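Local coordinates for protein arylalkylamine N-Acetyltransferase 2 (Aedes aegypti, PDB 4FD5) that probably transfers acyl groups from coenzyme A thioesters to the amine of arylalkylamines such as dopamine and serotonin, as a GNAT-fold N-acetyltransferase, at residues 33-41 with 204-212; 110-119 with 188-196. One frame throughout, in Å; residues are numbered along the deposited sequence.

Contact 1: 33-41 with 204-212; sequences DEPLNKAVN and IFVVDPPHE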
ATOM      1  N   ASP A  33       6.736  -5.083  -9.724  1.00 18.32           N
ATOM      2  CA  ASP A  33       7.369  -5.999  -8.770  1.00 22.01           C
ATOM      3  C   ASP A  33       6.437  -6.398  -7.615  1.00 21.36           C
ATOM      4  O   ASP A  33       6.682  -7.370  -6.905  1.00 23.04           O
ATOM      5  CB  ASP A  33       8.611  -5.302  -8.211  1.00 24.35           C
ATOM      6  CG  ASP A  33       9.638  -6.266  -7.662  1.00 29.03           C
ATOM      7  OD1 ASP A  33       9.767  -7.387  -8.197  1.00 32.44           O
ATOM      8  OD2 ASP A  33      10.336  -5.876  -6.703  1.00 32.57           O
ATOM      9  N   GLU A  34       5.378  -5.625  -7.409  1.00 18.95           N
ATOM     10  CA  GLU A  34       4.424  -5.878  -6.337  1.00 19.84           C
ATOM     11  C   GLU A  34       3.827  -7.285  -6.531  1.00 22.08           C
ATOM     12  O   GLU A  34       3.490  -7.670  -7.650  1.00 18.30           O
ATOM     13  CB  GLU A  34       3.342  -4.781  -6.385  1.00 20.69           C
ATOM     14  CG  GLU A  34       2.500  -4.621  -5.138  1.00 22.69           C
ATOM     15  CD  GLU A  34       1.301  -5.541  -5.129  1.00 24.41           C
ATOM     16  OE1 GLU A  34       0.981  -6.097  -6.192  1.00 22.17           O
ATOM     17  OE2 GLU A  34       0.675  -5.689  -4.064  1.00 26.26           O
ATOM     18  N   PRO A  35       3.739  -8.082  -5.450  1.00 20.28           N
ATOM     19  CA  PRO A  35       3.368  -9.501  -5.600  1.00 22.11           C
ATOM     20  C   PRO A  35       2.116  -9.782  -6.444  1.00 20.59           C
ATOM     21  O   PRO A  35       2.170 -10.643  -7.330  1.00 20.30           O
ATOM     22  CB  PRO A  35       3.144  -9.960  -4.152  1.00 22.44           C
ATOM     23  CG  PRO A  35       4.000  -9.050  -3.338  1.00 22.37           C
ATOM     24  CD  PRO A  35       3.976  -7.717  -4.041  1.00 21.23           C
ATOM     25  N   LEU A  36       1.010  -9.098  -6.165  1.00 18.88           N
ATOM     26  CA  LEU A  36      -0.234  -9.339  -6.914  1.00 20.26           C
ATOM     27  C   LEU A  36      -0.170  -8.820  -8.351  1.00 21.14           C
ATOM     28  O   LEU A  36      -0.580  -9.510  -9.288  1.00 19.41           O
ATOM     29  CB  LEU A  36      -1.448  -8.755  -6.195  1.00 20.80           C
ATOM     30  CG  LEU A  36      -1.655  -9.229  -4.753  1.00 20.16           C
ATOM     31  CD1 LEU A  36      -2.969  -8.689  -4.231  1.00 23.74           C
ATOM     32  CD2 LEU A  36      -1.602 -10.754  -4.661  1.00 22.76           C
ATOM     33  N   ASN A  37       0.336  -7.604  -8.523  1.00 19.43           N
ATOM     34  CA  ASN A  37       0.526  -7.051  -9.855  1.00 19.18           C
ATOM     35  C   ASN A  37       1.331  -8.004 -10.714  1.00 21.00           C
ATOM     36  O   ASN A  37       0.995  -8.252 -11.868  1.00 21.14           O
ATOM     37  CB  ASN A  37       1.254  -5.709  -9.777  1.00 18.76           C
ATOM     38  CG  ASN A  37       0.431  -4.634  -9.112  1.00 20.88           C
ATOM     39  OD1 ASN A  37      -0.742  -4.829  -8.808  1.00 22.50           O
ATOM     40  ND2 ASN A  37       1.045  -3.478  -8.892  1.00 16.46           N
ATOM     41  N   LYS A  38       2.400  -8.548 -10.143  1.00 18.01           N
ATOM     42  CA  LYS A  38       3.262  -9.448 -10.894  1.00 19.97           C
ATOM     43  C   LYS A  38       2.538 -10.764 -11.204  1.00 23.13           C
ATOM     44  O   LYS A  38       2.640 -11.290 -12.313  1.00 21.99           O
ATOM     45  CB  LYS A  38       4.562  -9.715 -10.132  1.00 21.06           C
ATOM     46  CG  LYS A  38       5.578 -10.514 -10.935  1.00 24.26           C
ATOM     47  CD  LYS A  38       6.790 -10.886 -10.112  1.00 28.06           C
ATOM     48  CE  LYS A  38       7.625  -9.675  -9.777  1.00 30.55           C
ATOM     49  NZ  LYS A  38       8.969 -10.077  -9.263  1.00 34.12           N
ATOM     50  N   ALA A  39       1.818 -11.289 -10.218  1.00 19.96           N
ATOM     51  CA  ALA A  39       1.078 -12.541 -10.402  1.00 21.80           C
ATOM     52  C   ALA A  39       0.114 -12.519 -11.594  1.00 24.60           C
ATOM     53  O   ALA A  39      -0.054 -13.528 -12.282  1.00 25.55           O
ATOM     54  CB  ALA A  39       0.334 -12.915  -9.121  1.00 21.40           C
ATOM     55  N   VAL A  40      -0.533 -11.385 -11.839  1.00 22.36           N
ATOM     56  CA  VAL A  40      -1.504 -11.313 -12.934  1.00 23.83           C
ATOM     57  C   VAL A  40      -1.023 -10.500 -14.134  1.00 24.77           C
ATOM     58  O   VAL A  40      -1.828 -10.081 -14.980  1.00 25.95           O
ATOM     59  CB  VAL A  40      -2.879 -10.829 -12.452  1.00 23.56           C
ATOM     60  CG1 VAL A  40      -3.483 -11.846 -11.475  1.00 24.52           C
ATOM     61  CG2 VAL A  40      -2.771  -9.448 -11.826  1.00 23.66           C
ATOM     62  N   ASN A  41       0.287 -10.285 -14.204  1.00 23.98           N
ATOM     63  CA  ASN A  41       0.896  -9.595 -15.333  1.00 27.46           C
ATOM     64  C   ASN A  41       0.227  -8.255 -15.607  1.00 26.74           C
ATOM     65  O   ASN A  41      -0.069  -7.911 -16.751  1.00 27.83           O
ATOM     66  CB  ASN A  41       0.840 -10.484 -16.581  1.00 28.13           C
ATOM     67  CG  ASN A  41       1.523 -11.818 -16.370  1.00 33.11           C
ATOM     68  OD1 ASN A  41       2.745 -11.883 -16.250  1.00 36.38           O
ATOM     69  ND2 ASN A  41       0.738 -12.890 -16.312  1.00 36.02           N
ATOM     70  N   ILE A 204      -5.925 -17.984  -8.187  1.00 21.30           N
ATOM     71  CA  ILE A 204      -6.117 -16.705  -8.861  1.00 20.36           C
ATOM     72  C   ILE A 204      -4.799 -15.936  -8.937  1.00 21.84           C
ATOM     73  O   ILE A 204      -4.490 -15.313  -9.961  1.00 19.70           O
ATOM     74  CB  ILE A 204      -7.224 -15.850  -8.191  1.00 21.57           C
ATOM     75  CG1 ILE A 204      -8.602 -16.515  -8.392  1.00 21.96           C
ATOM     76  CG2 ILE A 204      -7.222 -14.435  -8.751  1.00 21.33           C
ATOM     77  CD1 ILE A 204      -9.742 -15.846  -7.633  1.00 22.58           C
ATOM     78  N   PHE A 205      -4.030 -15.992  -7.851  1.00 19.93           N
ATOM     79  CA  PHE A 205      -2.718 -15.352  -7.795  1.00 19.49           C
ATOM     80  C   PHE A 205      -1.639 -16.380  -7.509  1.00 21.66           C
ATOM     81  O   PHE A 205      -1.526 -16.874  -6.390  1.00 21.82           O
ATOM     82  CB  PHE A 205      -2.672 -14.270  -6.703  1.00 21.35           C
ATOM     83  CG  PHE A 205      -3.632 -13.147  -6.928  1.00 19.18           C
ATOM     84  CD1 PHE A 205      -3.400 -12.220  -7.930  1.00 19.45           C
ATOM     85  CD2 PHE A 205      -4.759 -13.018  -6.140  1.00 19.04           C
ATOM     86  CE1 PHE A 205      -4.287 -11.182  -8.143  1.00 21.21           C
ATOM     87  CE2 PHE A 205      -5.656 -11.976  -6.351  1.00 19.57           C
ATOM     88  CZ  PHE A 205      -5.421 -11.066  -7.355  1.00 20.19           C
ATOM     89  N   VAL A 206      -0.844 -16.694  -8.523  1.00 19.82           N
ATOM     90  CA  VAL A 206       0.330 -17.516  -8.321  1.00 22.12           C
ATOM     91  C   VAL A 206       1.471 -16.542  -8.106  1.00 23.76           C
ATOM     92  O   VAL A 206       1.916 -15.887  -9.045  1.00 22.99           O
ATOM     93  CB  VAL A 206       0.624 -18.416  -9.542  1.00 22.51           C
ATOM     94  CG1 VAL A 206       1.937 -19.188  -9.341  1.00 21.97           C
ATOM     95  CG2 VAL A 206      -0.531 -19.369  -9.791  1.00 25.15           C
ATOM     96  N   VAL A 207       1.914 -16.429  -6.858  1.00 22.42           N
ATOM     97  CA  VAL A 207       2.882 -15.402  -6.476  1.00 22.62           C
ATOM     98  C   VAL A 207       4.275 -15.971  -6.237  1.00 25.57           C
ATOM     99  O   VAL A 207       4.432 -17.089  -5.740  1.00 27.33           O
ATOM    100  CB  VAL A 207       2.436 -14.648  -5.201  1.00 23.48           C
ATOM    101  CG1 VAL A 207       1.012 -14.149  -5.349  1.00 22.87           C
ATOM    102  CG2 VAL A 207       2.561 -15.546  -3.983  1.00 26.50           C
ATOM    103  N   ASP A 208       5.289 -15.185  -6.581  1.00 26.02           N
ATOM    104  CA  ASP A 208       6.665 -15.622  -6.419  1.00 28.54           C
ATOM    105  C   ASP A 208       7.046 -15.672  -4.951  1.00 27.49           C
ATOM    106  O   ASP A 208       6.556 -14.880  -4.148  1.00 25.92           O
ATOM    107  CB  ASP A 208       7.625 -14.696  -7.167  1.00 31.03           C
ATOM    108  CG  ASP A 208       7.468 -14.784  -8.668  1.00 34.06           C
ATOM    109  OD1 ASP A 208       6.773 -15.705  -9.143  1.00 33.93           O
ATOM    110  OD2 ASP A 208       8.053 -13.940  -9.380  1.00 40.38           O
ATOM    111  N   PRO A 209       7.923 -16.616  -4.590  1.00 26.75           N
ATOM    112  CA  PRO A 209       8.488 -16.598  -3.238  1.00 28.19           C
ATOM    113  C   PRO A 209       9.239 -15.282  -3.044  1.00 27.80           C
ATOM    114  O   PRO A 209       9.761 -14.747  -4.023  1.00 29.38           O
ATOM    115  CB  PRO A 209       9.463 -17.779  -3.256  1.00 30.94           C
ATOM    116  CG  PRO A 209       8.944 -18.687  -4.327  1.00 31.95           C
ATOM    117  CD  PRO A 209       8.381 -17.775  -5.377  1.00 31.38           C
ATOM    118  N   PRO A 210       9.296 -14.764  -1.804  1.00 25.16           N
ATOM    119  CA  PRO A 210       8.837 -15.365  -0.546  1.00 27.05           C
ATOM    120  C   PRO A 210       7.414 -14.988  -0.140  1.00 25.40           C
ATOM    121  O   PRO A 210       7.048 -15.167   1.020  1.00 26.75           O
ATOM    122  CB  PRO A 210       9.794 -14.746   0.468  1.00 25.41           C
ATOM    123  CG  PRO A 210       9.989 -13.359  -0.062  1.00 27.31           C
ATOM    124  CD  PRO A 210      10.010 -13.495  -1.566  1.00 26.05           C
ATOM    125  N   HIS A 211       6.620 -14.481  -1.074  1.00 23.89           N
ATOM    126  CA  HIS A 211       5.296 -13.986  -0.725  1.00 24.53           C
ATOM    127  C   HIS A 211       4.355 -15.153  -0.549  1.00 25.66           C
ATOM    128  O   HIS A 211       4.383 -16.101  -1.331  1.00 30.22           O
ATOM    129  CB  HIS A 211       4.829 -12.994  -1.779  1.00 24.62           C
ATOM    130  CG  HIS A 211       5.844 -11.937  -2.053  1.00 23.67           C
ATOM    131  ND1 HIS A 211       6.253 -11.040  -1.092  1.00 25.88           N
ATOM    132  CD2 HIS A 211       6.571 -11.664  -3.162  1.00 24.34           C
ATOM    133  CE1 HIS A 211       7.180 -10.246  -1.602  1.00 27.67           C
ATOM    134  NE2 HIS A 211       7.384 -10.600  -2.858  1.00 26.50           N
ATOM    135  N   GLU A 212       3.565 -15.109   0.517  1.00 22.47           N
ATOM    136  CA  GLU A 212       2.742 -16.245   0.893  1.00 25.38           C
ATOM    137  C   GLU A 212       1.300 -15.861   1.206  1.00 21.99           C
ATOM    138  O   GLU A 212       0.360 -16.582   0.857  1.00 20.59           O
ATOM    139  CB  GLU A 212       3.367 -16.929   2.103  1.00 29.31           C
ATOM    140  CG  GLU A 212       3.084 -18.402   2.200  1.00 38.40           C
ATOM    141  CD  GLU A 212       4.055 -19.096   3.134  1.00 44.80           C
ATOM    142  OE1 GLU A 212       4.815 -19.966   2.660  1.00 50.75           O
ATOM    143  OE2 GLU A 212       4.057 -18.762   4.338  1.00 47.02           O
TER
HETATM  144  O   HOH W   1       4.337 -12.403  -7.602  1.00 22.66           O
HETATM  145  O   HOH W   2      -1.396 -15.808 -11.130  1.00 25.84           O
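F205, P35 and A39 carry much of this contact, in which the short helix 35-39 of a GNAT acetyltransferase lies against the irregular loop that joins strands 186-192 and 213-220. F205 has the largest share of the three, and the helix approaches its ring in three ways. L36 CD2 sits over one face, 4.1 Å from the ring centroid and 18° off the normal, a CH-pi contact displaced toward the rim. A39 CB meets the ring edge near its plane, and V40 CG1 comes in obliquely at 3.5 Å from F205 CE1. On the opposite face I204 CG2 of the loop itself sits toward the rim, and K107, I108 and L111 of helix 103-116 also touch this side chain.

At the other end, P35 points its CG onto the imidazole face of H211, the two side chains crossing at about a right angle: CG is 3.5 Å from the ring centroid and 4° off the normal, a centred CH-pi contact. P210 CD lies over the opposite face, and ND1 is hydrogen-bonded to A174 N, which together fix the rotation of the ring.

Between these two rings, A39 CB packs against V207 CG1, and no direct hydrogen bond joins the segments. Water takes that role: one molecule donates to P35 O and accepts from D208 N, while a second links A39 O to V206 N. K38 forms a salt bridge with D33. It meets D208 with carbon as well as charge: K38 NZ makes only a long salt bridge, while K38 CD lies 3.4 Å from D208 OD2.

Contact 2: 110-119 with 188-196; sequences KLLYEQNLKI and KCEINYTDY
Helix 110-116 and strand 189-192 run at 137° between their N-to-C directions, about midway between perpendicular and antiparallel, and their axes approach to 9.6 Å, so side chains fill the gap between them. Y196, just past the 3-10 segment 193-195, reaches back to the helix with CG anti to the backbone N. L111 CD1 lies over the centre of its ring, 3.8 Å from the centroid and 13° off the normal, a CH-pi contact; the same methyl group packs on I191 CG2, while L111 CD2 meets the edge of the Y193 ring. The Y193 hydroxyl is turned to another part of the fold, hydrogen-bonded to T172 O.

The phenol of Y196 donates to E114 OE1 at 2.9 Å, meeting it on the syn side but 34° out of the carboxylate plane. The other oxygen, E114 OE2, takes K110 NZ from above that plane in a salt bridge, so two different donors hold the carboxylate and limit its rotation.

Further along, Q115 bends at its second torsion and lays its amide across I191, with NE2 3.8 Å from I191 CD1. Its OE1 lies 3.3 Å from C189 SG. The aliphatic part of K118 borders the same sulfur, with CE at 4.0 Å, and I119 CG2 packs 4.2 Å from C189 CB.

A classic beta bulge, in which two residues, K188 and C189, stand opposite the single I216 of strand 213-220, interrupts strand 186-192, one of the two outer strands. The whole is a helix covering one face at the margin of a mixed beta-sheet, the alpha/beta layering of the GNAT fold.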
ATOM      1  N   LYS A 110     -10.928  -6.969  -6.190  1.00 22.50           N
ATOM      2  CA  LYS A 110     -11.863  -7.904  -5.591  1.00 23.38           C
ATOM      3  C   LYS A 110     -11.298  -8.589  -4.354  1.00 22.21           C
ATOM      4  O   LYS A 110     -11.974  -8.658  -3.326  1.00 23.64           O
ATOM      5  CB  LYS A 110     -12.306  -8.943  -6.624  1.00 24.70           C
ATOM      6  CG  LYS A 110     -13.391  -9.889  -6.150  1.00 27.04           C
ATOM      7  CD  LYS A 110     -13.894 -10.758  -7.312  1.00 28.89           C
ATOM      8  CE  LYS A 110     -14.389 -12.119  -6.831  1.00 35.43           C
ATOM      9  NZ  LYS A 110     -15.622 -12.045  -5.993  1.00 39.14           N
ATOM     10  N   LEU A 111     -10.065  -9.093  -4.436  1.00 20.72           N
ATOM     11  CA  LEU A 111      -9.494  -9.747  -3.258  1.00 19.56           C
ATOM     12  C   LEU A 111      -9.410  -8.771  -2.083  1.00 20.40           C
ATOM     13  O   LEU A 111      -9.801  -9.095  -0.944  1.00 18.27           O
ATOM     14  CB  LEU A 111      -8.119 -10.324  -3.561  1.00 19.16           C
ATOM     15  CG  LEU A 111      -7.347 -10.850  -2.346  1.00 18.35           C
ATOM     16  CD1 LEU A 111      -8.105 -11.977  -1.612  1.00 20.12           C
ATOM     17  CD2 LEU A 111      -5.965 -11.307  -2.782  1.00 20.10           C
ATOM     18  N   LEU A 112      -8.914  -7.567  -2.355  1.00 19.47           N
ATOM     19  CA  LEU A 112      -8.751  -6.611  -1.250  1.00 20.07           C
ATOM     20  C   LEU A 112     -10.104  -6.184  -0.654  1.00 22.26           C
ATOM     21  O   LEU A 112     -10.267  -6.101   0.576  1.00 20.95           O
ATOM     22  CB  LEU A 112      -7.925  -5.406  -1.697  1.00 20.54           C
ATOM     23  CG  LEU A 112      -6.528  -5.749  -2.200  1.00 23.97           C
ATOM     24  CD1 LEU A 112      -5.952  -4.566  -2.955  1.00 26.10           C
ATOM     25  CD2 LEU A 112      -5.631  -6.158  -1.038  1.00 26.48           C
ATOM     26  N   TYR A 113     -11.088  -5.944  -1.515  1.00 19.87           N
ATOM     27  CA  TYR A 113     -12.448  -5.632  -1.051  1.00 21.84           C
ATOM     28  C   TYR A 113     -13.037  -6.740  -0.166  1.00 23.14           C
ATOM     29  O   TYR A 113     -13.542  -6.504   0.944  1.00 21.94           O
ATOM     30  CB  TYR A 113     -13.341  -5.378  -2.269  1.00 26.85           C
ATOM     31  CG  TYR A 113     -14.804  -5.234  -1.935  1.00 28.97           C
ATOM     32  CD1 TYR A 113     -15.310  -4.038  -1.440  1.00 34.55           C
ATOM     33  CD2 TYR A 113     -15.681  -6.298  -2.123  1.00 30.79           C
ATOM     34  CE1 TYR A 113     -16.644  -3.909  -1.134  1.00 37.03           C
ATOM     35  CE2 TYR A 113     -17.015  -6.178  -1.817  1.00 33.29           C
ATOM     36  CZ  TYR A 113     -17.489  -4.980  -1.321  1.00 38.29           C
ATOM     37  OH  TYR A 113     -18.827  -4.865  -1.016  1.00 43.44           O
ATOM     38  N   GLU A 114     -12.948  -7.962  -0.666  1.00 22.30           N
ATOM     39  CA  GLU A 114     -13.465  -9.116   0.048  1.00 24.82           C
ATOM     40  C   GLU A 114     -12.825  -9.274   1.410  1.00 22.36           C
ATOM     41  O   GLU A 114     -13.516  -9.533   2.396  1.00 22.78           O
ATOM     42  CB  GLU A 114     -13.205 -10.381  -0.740  1.00 27.24           C
ATOM     43  CG  GLU A 114     -14.023 -10.510  -1.976  1.00 28.30           C
ATOM     44  CD  GLU A 114     -13.723 -11.818  -2.667  1.00 32.24           C
ATOM     45  OE1 GLU A 114     -12.531 -12.212  -2.698  1.00 28.37           O
ATOM     46  OE2 GLU A 114     -14.676 -12.455  -3.149  1.00 36.63           O
ATOM     47  N   GLN A 115     -11.507  -9.136   1.480  1.00 19.82           N
ATOM     48  CA  GLN A 115     -10.859  -9.341   2.768  1.00 21.92           C
ATOM     49  C   GLN A 115     -11.233  -8.223   3.728  1.00 22.35           C
ATOM     50  O   GLN A 115     -11.470  -8.470   4.917  1.00 22.52           O
ATOM     51  CB  GLN A 115      -9.345  -9.470   2.614  1.00 22.63           C
ATOM     52  CG  GLN A 115      -8.940 -10.757   1.918  1.00 20.56           C
ATOM     53  CD  GLN A 115      -9.336 -11.976   2.723  1.00 25.47           C
ATOM     54  OE1 GLN A 115      -8.870 -12.161   3.845  1.00 25.92           O
ATOM     55  NE2 GLN A 115     -10.217 -12.799   2.166  1.00 26.10           N
ATOM     56  N   ASN A 116     -11.324  -7.003   3.208  1.00 20.92           N
ATOM     57  CA  ASN A 116     -11.723  -5.877   4.052  1.00 23.62           C
ATOM     58  C   ASN A 116     -13.144  -5.976   4.608  1.00 23.55           C
ATOM     59  O   ASN A 116     -13.450  -5.359   5.632  1.00 22.52           O
ATOM     60  CB  ASN A 116     -11.504  -4.547   3.333  1.00 22.76           C
ATOM     61  CG  ASN A 116     -10.110  -4.009   3.546  1.00 23.90           C
ATOM     62  OD1 ASN A 116      -9.790  -3.522   4.628  1.00 24.78           O
ATOM     63  ND2 ASN A 116      -9.266  -4.108   2.522  1.00 21.11           N
ATOM     64  N   LEU A 117     -14.010  -6.741   3.945  1.00 23.19           N
ATOM     65  CA  LEU A 117     -15.343  -6.986   4.519  1.00 24.30           C
ATOM     66  C   LEU A 117     -15.347  -7.774   5.835  1.00 25.60           C
ATOM     67  O   LEU A 117     -16.354  -7.806   6.546  1.00 26.58           O
ATOM     68  CB  LEU A 117     -16.237  -7.712   3.518  1.00 25.06           C
ATOM     69  CG  LEU A 117     -16.689  -6.934   2.288  1.00 28.04           C
ATOM     70  CD1 LEU A 117     -17.524  -7.846   1.379  1.00 26.07           C
ATOM     71  CD2 LEU A 117     -17.483  -5.708   2.690  1.00 27.34           C
ATOM     72  N   LYS A 118     -14.240  -8.422   6.163  1.00 21.92           N
ATOM     73  CA  LYS A 118     -14.247  -9.369   7.269  1.00 22.91           C
ATOM     74  C   LYS A 118     -13.894  -8.719   8.597  1.00 24.70           C
ATOM     75  O   LYS A 118     -13.971  -9.350   9.648  1.00 26.29           O
ATOM     76  CB  LYS A 118     -13.299 -10.524   6.970  1.00 27.45           C
ATOM     77  CG  LYS A 118     -13.657 -11.243   5.682  1.00 27.22           C
ATOM     78  CD  LYS A 118     -12.649 -12.313   5.341  1.00 32.51           C
ATOM     79  CE  LYS A 118     -12.439 -13.251   6.518  1.00 35.48           C
ATOM     80  NZ  LYS A 118     -11.740 -14.515   6.114  1.00 39.62           N
ATOM     81  N   ILE A 119     -13.498  -7.454   8.532  1.00 23.93           N
ATOM     82  CA  ILE A 119     -13.186  -6.690   9.733  1.00 25.49           C
ATOM     83  C   ILE A 119     -13.765  -5.280   9.635  1.00 24.28           C
ATOM     84  O   ILE A 119     -14.023  -4.779   8.549  1.00 23.75           O
ATOM     85  CB  ILE A 119     -11.659  -6.583   9.970  1.00 27.84           C
ATOM     86  CG1 ILE A 119     -10.984  -5.873   8.789  1.00 26.21           C
ATOM     87  CG2 ILE A 119     -11.051  -7.957  10.251  1.00 29.11           C
ATOM     88  CD1 ILE A 119      -9.469  -5.843   8.863  1.00 26.30           C
ATOM     89  N   LYS A 188      -4.873  -8.603  11.595  1.00 18.74           N
ATOM     90  CA  LYS A 188      -6.293  -8.692  11.896  1.00 20.53           C
ATOM     91  C   LYS A 188      -6.978  -9.675  10.959  1.00 21.78           C
ATOM     92  O   LYS A 188      -7.974 -10.298  11.336  1.00 25.26           O
ATOM     93  CB  LYS A 188      -6.960  -7.319  11.797  1.00 23.41           C
ATOM     94  CG  LYS A 188      -6.342  -6.277  12.713  1.00 24.16           C
ATOM     95  CD  LYS A 188      -6.227  -6.814  14.136  1.00 29.66           C
ATOM     96  CE  LYS A 188      -7.163  -6.085  15.090  1.00 34.24           C
ATOM     97  NZ  LYS A 188      -7.146  -6.709  16.448  1.00 37.18           N
ATOM     98  N   CYS A 189      -6.452  -9.812   9.744  1.00 20.82           N
ATOM     99  CA  CYS A 189      -7.086 -10.703   8.760  1.00 22.69           C
ATOM    100  C   CYS A 189      -5.977 -11.253   7.877  1.00 22.32           C
ATOM    101  O   CYS A 189      -5.039 -10.537   7.589  1.00 20.77           O
ATOM    102  CB  CYS A 189      -8.109  -9.906   7.916  1.00 21.86           C
ATOM    103  SG  CYS A 189      -9.185 -10.897   6.870  1.00 37.44           S
ATOM    104  N   GLU A 190      -6.052 -12.510   7.453  1.00 20.94           N
ATOM    105  CA  GLU A 190      -5.017 -13.019   6.553  1.00 21.02           C
ATOM    106  C   GLU A 190      -5.547 -14.104   5.635  1.00 22.99           C
ATOM    107  O   GLU A 190      -6.493 -14.805   5.974  1.00 24.84           O
ATOM    108  CB  GLU A 190      -3.798 -13.515   7.323  1.00 24.65           C
ATOM    109  CG  GLU A 190      -4.021 -14.744   8.171  1.00 27.97           C
ATOM    110  CD  GLU A 190      -2.783 -15.113   8.970  1.00 32.51           C
ATOM    111  OE1 GLU A 190      -1.798 -14.340   8.938  1.00 33.54           O
ATOM    112  OE2 GLU A 190      -2.795 -16.163   9.636  1.00 40.25           O
ATOM    113  N   ILE A 191      -4.922 -14.229   4.465  1.00 20.69           N
ATOM    114  CA  ILE A 191      -5.287 -15.298   3.533  1.00 21.80           C
ATOM    115  C   ILE A 191      -4.071 -15.780   2.741  1.00 22.94           C
ATOM    116  O   ILE A 191      -3.231 -14.979   2.310  1.00 20.17           O
ATOM    117  CB  ILE A 191      -6.436 -14.868   2.592  1.00 22.77           C
ATOM    118  CG1 ILE A 191      -6.909 -16.055   1.734  1.00 23.29           C
ATOM    119  CG2 ILE A 191      -6.014 -13.694   1.715  1.00 20.79           C
ATOM    120  CD1 ILE A 191      -8.119 -15.723   0.877  1.00 25.51           C
ATOM    121  N   ASN A 192      -3.957 -17.100   2.586  1.00 22.50           N
ATOM    122  CA  ASN A 192      -2.874 -17.695   1.815  1.00 22.09           C
ATOM    123  C   ASN A 192      -3.237 -17.671   0.347  1.00 20.86           C
ATOM    124  O   ASN A 192      -4.340 -18.077  -0.017  1.00 22.22           O
ATOM    125  CB  ASN A 192      -2.656 -19.157   2.219  1.00 25.66           C
ATOM    126  CG  ASN A 192      -2.113 -19.306   3.625  1.00 30.69           C
ATOM    127  OD1 ASN A 192      -1.155 -18.639   4.005  1.00 32.22           O
ATOM    128  ND2 ASN A 192      -2.721 -20.197   4.401  1.00 36.39           N
ATOM    129  N   TYR A 193      -2.319 -17.195  -0.483  1.00 20.47           N
ATOM    130  CA  TYR A 193      -2.552 -17.114  -1.922  1.00 19.91           C
ATOM    131  C   TYR A 193      -2.822 -18.500  -2.509  1.00 22.57           C
ATOM    132  O   TYR A 193      -3.578 -18.644  -3.461  1.00 22.00           O
ATOM    133  CB  TYR A 193      -1.371 -16.445  -2.619  1.00 20.62           C
ATOM    134  CG  TYR A 193      -1.176 -15.009  -2.193  1.00 20.58           C
ATOM    135  CD1 TYR A 193      -2.247 -14.132  -2.181  1.00 19.91           C
ATOM    136  CD2 TYR A 193       0.061 -14.548  -1.788  1.00 21.33           C
ATOM    137  CE1 TYR A 193      -2.082 -12.818  -1.787  1.00 18.83           C
ATOM    138  CE2 TYR A 193       0.235 -13.242  -1.397  1.00 20.29           C
ATOM    139  CZ  TYR A 193      -0.849 -12.389  -1.400  1.00 17.58           C
ATOM    140  OH  TYR A 193      -0.695 -11.077  -1.003  1.00 20.11           O
ATOM    141  N   THR A 194      -2.221 -19.526  -1.924  1.00 24.22           N
ATOM    142  CA  THR A 194      -2.434 -20.865  -2.463  1.00 24.30           C
ATOM    143  C   THR A 194      -3.832 -21.392  -2.168  1.00 26.02           C
ATOM    144  O   THR A 194      -4.253 -22.392  -2.751  1.00 25.19           O
ATOM    145  CB  THR A 194      -1.388 -21.876  -1.963  1.00 26.87           C
ATOM    146  OG1 THR A 194      -1.301 -21.813  -0.536  1.00 28.47           O
ATOM    147  CG2 THR A 194      -0.025 -21.578  -2.563  1.00 28.49           C
ATOM    148  N   ASP A 195      -4.556 -20.723  -1.272  1.00 24.94           N
ATOM    149  CA  ASP A 195      -5.897 -21.166  -0.887  1.00 25.87           C
ATOM    150  C   ASP A 195      -6.992 -20.337  -1.553  1.00 26.07           C
ATOM    151  O   ASP A 195      -8.174 -20.582  -1.337  1.00 27.52           O
ATOM    152  CB  ASP A 195      -6.086 -21.085   0.635  1.00 29.06           C
ATOM    153  CG  ASP A 195      -5.116 -21.963   1.403  1.00 30.27           C
ATOM    154  OD1 ASP A 195      -4.680 -23.013   0.881  1.00 30.04           O
ATOM    155  OD2 ASP A 195      -4.789 -21.593   2.547  1.00 31.42           O
ATOM    156  N   TYR A 196      -6.602 -19.344  -2.347  1.00 22.80           N
ATOM    157  CA  TYR A 196      -7.576 -18.435  -2.940  1.00 23.58           C
ATOM    158  C   TYR A 196      -7.807 -18.816  -4.403  1.00 23.34           C
ATOM    159  O   TYR A 196      -6.990 -18.490  -5.264  1.00 21.73           O
ATOM    160  CB  TYR A 196      -7.075 -16.992  -2.803  1.00 23.13           C
ATOM    161  CG  TYR A 196      -8.030 -15.935  -3.311  1.00 20.29           C
ATOM    162  CD1 TYR A 196      -9.297 -15.797  -2.767  1.00 22.77           C
ATOM    163  CD2 TYR A 196      -7.656 -15.064  -4.337  1.00 19.96           C
ATOM    164  CE1 TYR A 196     -10.171 -14.834  -3.227  1.00 24.16           C
ATOM    165  CE2 TYR A 196      -8.522 -14.086  -4.798  1.00 19.53           C
ATOM    166  CZ  TYR A 196      -9.779 -13.978  -4.242  1.00 22.29           C
ATOM    167  OH  TYR A 196     -10.657 -13.018  -4.689  1.00 23.27           O
TER

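Contact 1 is a surface contact between a short helix and an irregular loop, whereas contact 2 is partly buried and sets a longer helix against an edge strand. They share elements: 188-196 and 204-212 both belong to the region running from strand 186-192 to strand 213-220, and helix 103-116 lies beside both. The contacts, with centres about 15 Å apart, touch directly: E212 O and I204 N probably hydrogen-bond with Y193 N and Y196 O, and the Y193 ring packs on L36 and V207. Their chemistry differs accordingly. Waters bridge the backbones of contact 1; contact 2 has a direct tyrosine-carboxylate hydrogen bond. Both use aliphatic groups over ring faces.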